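Endo-beta-mannanase (Opitutaceae bacterium TAV5, PDB 7BOB) probably hydrolyses beta-1,4-linked mannosides from the chain end as a trimeric exo-acting mannosidase of glycoside hydrolase family 5, active in a termite hindgut. Local coordinates at residues 385-390 and 427-432. Sequence-based numbering, arbitrary orientation.
Sequences VHLYWP and VGIVRG
Five backbone hydrogen bonds, from Gly428 N to Val385 O through Gly432 N to Trp389 O, tie strands 385-389 and 427-431 in parallel, although the axes diverge by 38°. The last is short, 2.7 Å from Gly432 N to Trp389 O, yet the most bent at hydrogen.

On the face of His386, Tyr388 and Val430, the imidazole (chi1 -73°, CG anti to the carbonyl carbon) folds over Gly428, whose CA sits 4.2 Å from the His386 ring centroid in an off-centre CH-pi contact; Ile429 O lies at the ring edge. Val430 CG1 stands between the backbone N and the carbonyl carbon (chi1 59°), 3.8 Å from His386 CB. Tyr388, CG anti to N, extends its ring obliquely until OH lies 3.5 Å from Gly432 CA; that hydroxyl hydrogen-bonds Glu456.

On the other face, the Leu387 and Val427 side chains cross obliquely, Leu387 CG reaching 3.6 Å from Val427 CG1, and His417 and Leu420 of helix 406-422 pack on both. Trp389 CB meets Ile429 CG2 at 4.0 Å while its indole turns from strand 427-431 and stacks with Tyr393.

This right-handed beta-alpha-beta unit puts 427-431 at the edge of a mixed sheet separate from the barrel, which Val427 O and Arg431 NH1 meet through Lys269 and Ala273; main-chain bonds supply the polar cohesion between the strands, and side chains add chiefly apolar packing.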
ATOM      1  N   VAL A 385     -37.209  -1.719   9.532  1.00 60.65           N
ATOM      2  CA  VAL A 385     -36.242  -0.749   9.013  1.00 59.11           C
ATOM      3  C   VAL A 385     -35.328  -1.437   7.996  1.00 60.15           C
ATOM      4  O   VAL A 385     -35.007  -2.628   8.133  1.00 57.53           O
ATOM      5  CB  VAL A 385     -35.428  -0.113  10.157  1.00 60.65           C
ATOM      6  CG1 VAL A 385     -34.307  -1.046  10.651  1.00 55.15           C
ATOM      7  CG2 VAL A 385     -34.892   1.215   9.734  1.00 64.40           C
ATOM      8  N   HIS A 386     -34.915  -0.704   6.958  1.00 56.66           N
ATOM      9  CA  HIS A 386     -34.117  -1.256   5.862  1.00 56.23           C
ATOM     10  C   HIS A 386     -32.828  -0.456   5.670  1.00 54.00           C
ATOM     11  O   HIS A 386     -32.861   0.774   5.575  1.00 54.29           O
ATOM     12  CB  HIS A 386     -34.918  -1.264   4.552  1.00 54.16           C
ATOM     13  CG  HIS A 386     -35.995  -2.308   4.500  1.00 59.54           C
ATOM     14  ND1 HIS A 386     -37.160  -2.214   5.230  1.00 59.91           N
ATOM     15  CD2 HIS A 386     -36.081  -3.469   3.801  1.00 55.53           C
ATOM     16  CE1 HIS A 386     -37.915  -3.271   4.984  1.00 58.88           C
ATOM     17  NE2 HIS A 386     -37.284  -4.043   4.119  1.00 55.05           N
ATOM     18  N   LEU A 387     -31.696  -1.156   5.607  1.00 50.80           N
ATOM     19  CA  LEU A 387     -30.423  -0.523   5.286  1.00 51.14           C
ATOM     20  C   LEU A 387     -30.288  -0.373   3.773  1.00 51.64           C
ATOM     21  O   LEU A 387     -30.660  -1.273   3.013  1.00 46.16           O
ATOM     22  CB  LEU A 387     -29.273  -1.357   5.841  1.00 51.40           C
ATOM     23  CG  LEU A 387     -29.272  -1.594   7.349  1.00 48.48           C
ATOM     24  CD1 LEU A 387     -28.255  -2.680   7.703  1.00 50.46           C
ATOM     25  CD2 LEU A 387     -28.957  -0.293   8.072  1.00 51.84           C
ATOM     26  N   TYR A 388     -29.761   0.770   3.337  1.00 48.23           N
ATOM     27  CA  TYR A 388     -29.696   1.106   1.915  1.00 45.56           C
ATOM     28  C   TYR A 388     -28.448   0.479   1.284  1.00 48.18           C
ATOM     29  O   TYR A 388     -27.324   0.789   1.690  1.00 47.84           O
ATOM     30  CB  TYR A 388     -29.697   2.624   1.735  1.00 46.55           C
ATOM     31  CG  TYR A 388     -29.750   3.090   0.298  1.00 49.50           C
ATOM     32  CD1 TYR A 388     -28.596   3.528  -0.350  1.00 50.77           C
ATOM     33  CD2 TYR A 388     -30.940   3.097  -0.412  1.00 48.40           C
ATOM     34  CE1 TYR A 388     -28.627   3.957  -1.665  1.00 48.26           C
ATOM     35  CE2 TYR A 388     -30.985   3.540  -1.726  1.00 48.73           C
ATOM     36  CZ  TYR A 388     -29.822   3.963  -2.344  1.00 48.99           C
ATOM     37  OH  TYR A 388     -29.837   4.398  -3.644  1.00 51.15           O
ATOM     38  N   TRP A 389     -28.658  -0.429   0.311  1.00 46.75           N
ATOM     39  CA  TRP A 389     -27.587  -0.987  -0.516  1.00 44.93           C
ATOM     40  C   TRP A 389     -27.420  -0.100  -1.744  1.00 48.18           C
ATOM     41  O   TRP A 389     -28.373   0.045  -2.520  1.00 50.02           O
ATOM     42  CB  TRP A 389     -27.925  -2.424  -0.919  1.00 44.19           C
ATOM     43  CG  TRP A 389     -26.893  -3.173  -1.758  1.00 46.71           C
ATOM     44  CD1 TRP A 389     -26.647  -3.007  -3.093  1.00 43.37           C
ATOM     45  CD2 TRP A 389     -26.000  -4.212  -1.318  1.00 43.60           C
ATOM     46  NE1 TRP A 389     -25.679  -3.870  -3.504  1.00 48.30           N
ATOM     47  CE2 TRP A 389     -25.266  -4.630  -2.446  1.00 44.47           C
ATOM     48  CE3 TRP A 389     -25.765  -4.840  -0.090  1.00 44.45           C
ATOM     49  CZ2 TRP A 389     -24.278  -5.626  -2.384  1.00 44.30           C
ATOM     50  CZ3 TRP A 389     -24.788  -5.846  -0.033  1.00 43.78           C
ATOM     51  CH2 TRP A 389     -24.056  -6.217  -1.173  1.00 45.32           C
ATOM     52  N   PRO A 390     -26.276   0.560  -1.931  1.00 49.06           N
ATOM     53  CA  PRO A 390     -26.186   1.595  -2.978  1.00 50.34           C
ATOM     54  C   PRO A 390     -26.259   1.007  -4.386  1.00 53.13           C
ATOM     55  O   PRO A 390     -25.898  -0.150  -4.620  1.00 53.36           O
ATOM     56  CB  PRO A 390     -24.819   2.249  -2.718  1.00 50.72           C
ATOM     57  CG  PRO A 390     -24.023   1.212  -1.970  1.00 50.69           C
ATOM     58  CD  PRO A 390     -25.040   0.442  -1.139  1.00 48.98           C
ATOM     59  N   VAL A 427     -34.230  -5.825  10.785  1.00 58.00           N
ATOM     60  CA  VAL A 427     -33.486  -5.086   9.772  1.00 57.94           C
ATOM     61  C   VAL A 427     -33.529  -5.834   8.444  1.00 54.01           C
ATOM     62  O   VAL A 427     -33.096  -6.989   8.357  1.00 51.19           O
ATOM     63  CB  VAL A 427     -32.040  -4.849  10.211  1.00 52.53           C
ATOM     64  CG1 VAL A 427     -31.340  -3.968   9.194  1.00 51.93           C
ATOM     65  CG2 VAL A 427     -32.018  -4.254  11.613  1.00 56.32           C
ATOM     66  N   GLY A 428     -34.021  -5.155   7.407  1.00 54.36           N
ATOM     67  CA  GLY A 428     -33.928  -5.611   6.042  1.00 49.83           C
ATOM     68  C   GLY A 428     -32.901  -4.832   5.225  1.00 54.13           C
ATOM     69  O   GLY A 428     -32.239  -3.906   5.696  1.00 52.40           O
ATOM     70  N   ILE A 429     -32.783  -5.245   3.964  1.00 48.12           N
ATOM     71  CA  ILE A 429     -31.928  -4.618   2.964  1.00 50.03           C
ATOM     72  C   ILE A 429     -32.823  -4.161   1.829  1.00 51.46           C
ATOM     73  O   ILE A 429     -33.732  -4.890   1.424  1.00 55.10           O
ATOM     74  CB  ILE A 429     -30.858  -5.597   2.437  1.00 50.26           C
ATOM     75  CG1 ILE A 429     -30.094  -6.230   3.599  1.00 50.80           C
ATOM     76  CG2 ILE A 429     -29.904  -4.905   1.433  1.00 49.24           C
ATOM     77  CD1 ILE A 429     -29.143  -5.280   4.304  1.00 48.20           C
ATOM     78  N   VAL A 430     -32.606  -2.950   1.345  1.00 47.12           N
ATOM     79  CA  VAL A 430     -33.331  -2.431   0.194  1.00 48.40           C
ATOM     80  C   VAL A 430     -32.296  -2.028  -0.848  1.00 53.19           C
ATOM     81  O   VAL A 430     -31.232  -1.494  -0.506  1.00 54.43           O
ATOM     82  CB  VAL A 430     -34.252  -1.248   0.583  1.00 53.17           C
ATOM     83  CG1 VAL A 430     -33.444  -0.094   1.206  1.00 48.75           C
ATOM     84  CG2 VAL A 430     -35.030  -0.761  -0.627  1.00 55.79           C
ATOM     85  N   ARG A 431     -32.583  -2.313  -2.110  1.00 52.68           N
ATOM     86  CA  ARG A 431     -31.588  -2.192  -3.167  1.00 53.44           C
ATOM     87  C   ARG A 431     -31.758  -0.863  -3.890  1.00 53.28           C
ATOM     88  O   ARG A 431     -32.839  -0.568  -4.407  1.00 57.78           O
ATOM     89  CB  ARG A 431     -31.699  -3.359  -4.149  1.00 54.56           C
ATOM     90  CG  ARG A 431     -31.250  -4.680  -3.560  1.00 56.69           C
ATOM     91  CD  ARG A 431     -31.459  -5.861  -4.533  1.00 56.42           C
ATOM     92  NE  ARG A 431     -30.992  -5.554  -5.881  1.00 52.13           N
ATOM     93  CZ  ARG A 431     -31.018  -6.426  -6.888  1.00 59.73           C
ATOM     94  NH1 ARG A 431     -31.492  -7.653  -6.696  1.00 52.90           N
ATOM     95  NH2 ARG A 431     -30.579  -6.071  -8.088  1.00 56.94           N
ATOM     96  N   GLY A 432     -30.696  -0.065  -3.920  1.00 51.35           N
ATOM     97  CA  GLY A 432     -30.716   1.202  -4.634  1.00 49.84           C
ATOM     98  C   GLY A 432     -30.605   1.108  -6.144  1.00 54.75           C
ATOM     99  O   GLY A 432     -30.846   2.104  -6.831  1.00 58.88           O
TER